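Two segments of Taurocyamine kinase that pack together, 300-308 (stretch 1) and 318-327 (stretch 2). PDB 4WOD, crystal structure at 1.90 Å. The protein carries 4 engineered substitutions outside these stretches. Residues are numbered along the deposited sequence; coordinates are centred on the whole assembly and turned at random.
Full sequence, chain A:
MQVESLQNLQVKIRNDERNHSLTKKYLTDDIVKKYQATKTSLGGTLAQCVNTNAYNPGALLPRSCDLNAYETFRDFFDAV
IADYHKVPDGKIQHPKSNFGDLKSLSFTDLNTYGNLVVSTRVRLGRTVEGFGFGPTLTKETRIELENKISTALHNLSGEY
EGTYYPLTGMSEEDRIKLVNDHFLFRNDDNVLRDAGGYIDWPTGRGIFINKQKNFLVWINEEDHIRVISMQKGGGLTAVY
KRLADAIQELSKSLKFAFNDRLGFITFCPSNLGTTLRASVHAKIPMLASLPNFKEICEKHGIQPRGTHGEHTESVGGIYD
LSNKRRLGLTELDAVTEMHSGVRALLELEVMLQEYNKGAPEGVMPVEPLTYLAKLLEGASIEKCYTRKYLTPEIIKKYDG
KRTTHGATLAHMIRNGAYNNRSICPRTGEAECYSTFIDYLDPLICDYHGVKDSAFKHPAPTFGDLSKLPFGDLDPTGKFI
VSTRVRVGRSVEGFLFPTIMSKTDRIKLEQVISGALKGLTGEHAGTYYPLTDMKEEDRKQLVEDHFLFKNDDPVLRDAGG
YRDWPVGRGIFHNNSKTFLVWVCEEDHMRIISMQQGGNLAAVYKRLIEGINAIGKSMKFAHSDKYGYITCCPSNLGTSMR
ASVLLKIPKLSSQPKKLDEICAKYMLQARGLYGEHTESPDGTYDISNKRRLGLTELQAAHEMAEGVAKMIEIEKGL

Stretch 1, residues 300-308: HGIQPRGTH
Stretch 2 318-327: IYDLSNKRRL

Two narrow rings of backbone hydrogen bonds fix the register: Gln303 N to Ser322 O (2.8 Å) with Ser322 N to Gln303 O (3.1 Å), and Arg305 N to Asp320 O (2.8 Å) with Asp320 N to Arg305 O (2.9 Å). The strand starting at Ile302 thus runs antiparallel to strand 318-323, their axes at 154° and 4.6 Å apart at closest approach. Between the rings Pro304, which has no amide hydrogen to give, lies opposite Leu321 at a non-hydrogen-bonded position (CA-CA 4.6 Å); its CA sits 3.2 Å from Asp320 O in a CA-H...O contact. Beyond the strand, Lys324 N donates to Gly301 O (3.0 Å), Gly301 adopting phi/psi 77/25. At the other end Thr307 (chi1 p) points toward stretch 2, its OG1 giving a very short bond to Ile318 O (2.4 Å).

Arg305 (m, t, t; chi4 123°) shares a face with Gln303, Asp320 (t) and Ser322 (p). Its NH1 lies 2.8 Å from Ser322 OG but 4.3 Å from Asp320 OD1, beyond a salt bridge; water 1 links NH1 (2.8 Å) to that OD1 (2.4 Å). Water 2 accepts from Arg305 NH1 (2.6 Å) and Arg326 NH2 (2.5 Å), joining like charges.

On the other face, Pro304 CB meets Leu321 CD2 (m, t) at 3.9 Å. Ile302 (m, m) sets CG2 3.9 Å from Leu321 CB. Altogether 681 Å² is buried.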

# COMPACT_ATOMS: atom_id res chain seq x y z
N HIS A 300 -9.01 9.40 -1.75
CA HIS A 300 -10.16 10.02 -2.41
C HIS A 300 -11.49 9.35 -2.04
O HIS A 300 -12.52 9.60 -2.67
CB HIS A 300 -9.95 10.02 -3.92
CG HIS A 300 -8.86 10.95 -4.36
ND1 HIS A 300 -7.55 10.55 -4.48
CD2 HIS A 300 -8.89 12.26 -4.69
CE1 HIS A 300 -6.81 11.58 -4.87
NE2 HIS A 300 -7.60 12.63 -5.01
N GLY A 301 -11.47 8.50 -1.01
CA GLY A 301 -12.69 7.87 -0.52
C GLY A 301 -13.15 6.73 -1.41
O GLY A 301 -14.32 6.38 -1.44
N ILE A 302 -12.20 6.14 -2.14
CA ILE A 302 -12.52 5.14 -3.14
C ILE A 302 -11.80 3.81 -2.84
O ILE A 302 -10.64 3.79 -2.41
CB ILE A 302 -12.14 5.64 -4.56
CG1 ILE A 302 -13.02 6.83 -4.96
CG2 ILE A 302 -12.34 4.54 -5.61
CD1 ILE A 302 -14.51 6.51 -4.98
N GLN A 303 -12.53 2.72 -3.06
CA GLN A 303 -11.98 1.37 -2.99
C GLN A 303 -11.91 0.75 -4.39
O GLN A 303 -12.93 0.62 -5.06
CB GLN A 303 -12.86 0.51 -2.08
CG GLN A 303 -12.62 -1.00 -2.20
CD GLN A 303 -11.52 -1.49 -1.28
OE1 GLN A 303 -10.72 -0.70 -0.79
NE2 GLN A 303 -11.48 -2.80 -1.05
N PRO A 304 -10.70 0.38 -4.85
CA PRO A 304 -10.57 -0.26 -6.17
C PRO A 304 -10.60 -1.80 -6.12
O PRO A 304 -10.14 -2.42 -5.17
CB PRO A 304 -9.20 0.23 -6.64
CG PRO A 304 -8.40 0.34 -5.37
CD PRO A 304 -9.38 0.68 -4.26
N ARG A 305 -11.18 -2.41 -7.14
CA ARG A 305 -11.12 -3.86 -7.27
C ARG A 305 -10.77 -4.22 -8.70
O ARG A 305 -11.33 -3.65 -9.66
CB ARG A 305 -12.45 -4.50 -6.85
CG ARG A 305 -12.79 -4.37 -5.37
CD ARG A 305 -14.30 -4.39 -5.13
NE ARG A 305 -14.67 -4.42 -3.71
CZ ARG A 305 -15.46 -3.51 -3.13
NH1 ARG A 305 -15.92 -2.49 -3.84
NH2 ARG A 305 -15.77 -3.60 -1.84
N GLY A 306 -9.84 -5.15 -8.84
CA GLY A 306 -9.40 -5.61 -10.13
C GLY A 306 -10.53 -6.29 -10.88
O GLY A 306 -11.52 -6.71 -10.28
N THR A 307 -10.39 -6.38 -12.20
CA THR A 307 -11.39 -7.06 -13.02
C THR A 307 -10.69 -8.07 -13.91
O THR A 307 -11.07 -8.25 -15.07
CB THR A 307 -12.22 -6.07 -13.90
OG1 THR A 307 -11.34 -5.28 -14.71
CG2 THR A 307 -13.08 -5.16 -13.04
N HIS A 308 -9.66 -8.73 -13.39
CA HIS A 308 -8.97 -9.73 -14.19
C HIS A 308 -9.86 -10.96 -14.33
O HIS A 308 -10.53 -11.37 -13.38
CB HIS A 308 -7.61 -10.11 -13.61
CG HIS A 308 -6.80 -10.99 -14.51
ND1 HIS A 308 -6.99 -12.35 -14.58
CD2 HIS A 308 -5.82 -10.70 -15.39
CE1 HIS A 308 -6.15 -12.87 -15.46
NE2 HIS A 308 -5.43 -11.89 -15.97
N ILE A 318 -8.52 -1.95 -16.51
CA ILE A 318 -9.93 -1.73 -16.19
C ILE A 318 -10.22 -2.12 -14.75
O ILE A 318 -10.02 -3.26 -14.36
CB ILE A 318 -10.86 -2.51 -17.12
CG1 ILE A 318 -10.68 -2.03 -18.56
CG2 ILE A 318 -12.30 -2.31 -16.69
CD1 ILE A 318 -11.71 -2.59 -19.51
N TYR A 319 -10.70 -1.16 -13.96
CA TYR A 319 -10.95 -1.39 -12.54
C TYR A 319 -12.35 -1.02 -12.13
O TYR A 319 -12.97 -0.14 -12.73
CB TYR A 319 -9.97 -0.60 -11.67
CG TYR A 319 -8.59 -1.19 -11.71
CD1 TYR A 319 -8.13 -1.98 -10.65
CD2 TYR A 319 -7.76 -1.00 -12.80
CE1 TYR A 319 -6.87 -2.54 -10.68
CE2 TYR A 319 -6.51 -1.56 -12.85
CZ TYR A 319 -6.06 -2.32 -11.78
OH TYR A 319 -4.80 -2.87 -11.83
N ASP A 320 -12.83 -1.70 -11.10
CA ASP A 320 -14.05 -1.31 -10.40
C ASP A 320 -13.66 -0.32 -9.31
O ASP A 320 -12.81 -0.62 -8.46
CB ASP A 320 -14.76 -2.54 -9.82
CG ASP A 320 -16.10 -2.20 -9.20
OD1 ASP A 320 -16.12 -1.71 -8.05
OD2 ASP A 320 -17.15 -2.43 -9.85
N LEU A 321 -14.25 0.87 -9.36
CA LEU A 321 -14.00 1.92 -8.38
C LEU A 321 -15.30 2.23 -7.67
O LEU A 321 -16.26 2.59 -8.33
CB LEU A 321 -13.48 3.19 -9.06
CG LEU A 321 -12.23 3.04 -9.93
CD1 LEU A 321 -11.94 4.35 -10.63
CD2 LEU A 321 -11.05 2.62 -9.06
N SER A 322 -15.33 2.09 -6.35
CA SER A 322 -16.56 2.37 -5.57
C SER A 322 -16.30 3.20 -4.30
O SER A 322 -15.17 3.32 -3.85
CB SER A 322 -17.24 1.05 -5.19
OG SER A 322 -16.38 0.22 -4.43
N ASN A 323 -17.36 3.80 -3.74
CA ASN A 323 -17.26 4.41 -2.42
C ASN A 323 -16.67 3.42 -1.42
O ASN A 323 -17.09 2.27 -1.38
CB ASN A 323 -18.64 4.90 -1.93
CG ASN A 323 -19.73 3.83 -2.03
OD1 ASN A 323 -20.14 3.44 -3.13
ND2 ASN A 323 -20.25 3.40 -0.87
N LYS A 324 -15.70 3.86 -0.63
CA LYS A 324 -15.14 2.95 0.37
C LYS A 324 -16.02 2.86 1.61
O LYS A 324 -15.89 1.92 2.39
CB LYS A 324 -13.72 3.39 0.77
CG LYS A 324 -13.66 4.67 1.60
CD LYS A 324 -12.22 5.07 1.95
CE LYS A 324 -12.19 6.31 2.85
NZ LYS A 324 -10.79 6.81 3.07
N ARG A 325 -16.92 3.82 1.81
CA ARG A 325 -17.68 3.85 3.05
C ARG A 325 -19.07 3.26 2.91
O ARG A 325 -19.70 3.39 1.87
CB ARG A 325 -17.78 5.29 3.59
CG ARG A 325 -16.50 5.80 4.17
CD ARG A 325 -16.70 7.19 4.79
NE ARG A 325 -15.45 7.93 4.95
CZ ARG A 325 -14.53 7.65 5.86
NH1 ARG A 325 -14.70 6.62 6.69
NH2 ARG A 325 -13.42 8.39 5.95
N ARG A 326 -19.53 2.60 3.97
CA ARG A 326 -20.90 2.08 4.02
C ARG A 326 -21.63 2.56 5.27
O ARG A 326 -22.84 2.80 5.25
CB ARG A 326 -20.91 0.54 4.02
CG ARG A 326 -20.18 -0.13 2.89
CD ARG A 326 -21.03 -0.26 1.63
NE ARG A 326 -20.31 -1.02 0.61
CZ ARG A 326 -19.28 -0.54 -0.09
NH1 ARG A 326 -18.85 0.71 0.09
NH2 ARG A 326 -18.68 -1.33 -0.97
N LEU A 327 -20.89 2.63 6.37
CA LEU A 327 -21.49 2.85 7.68
C LEU A 327 -21.13 4.22 8.24
O LEU A 327 -19.98 4.66 8.14
CB LEU A 327 -21.04 1.75 8.64
CG LEU A 327 -21.58 1.78 10.07
CD1 LEU A 327 -23.05 1.39 10.09
CD2 LEU A 327 -20.77 0.86 10.96
O HOH W 1 -14.64 -1.41 -6.13
O HOH W 2 -16.42 -0.86 -1.84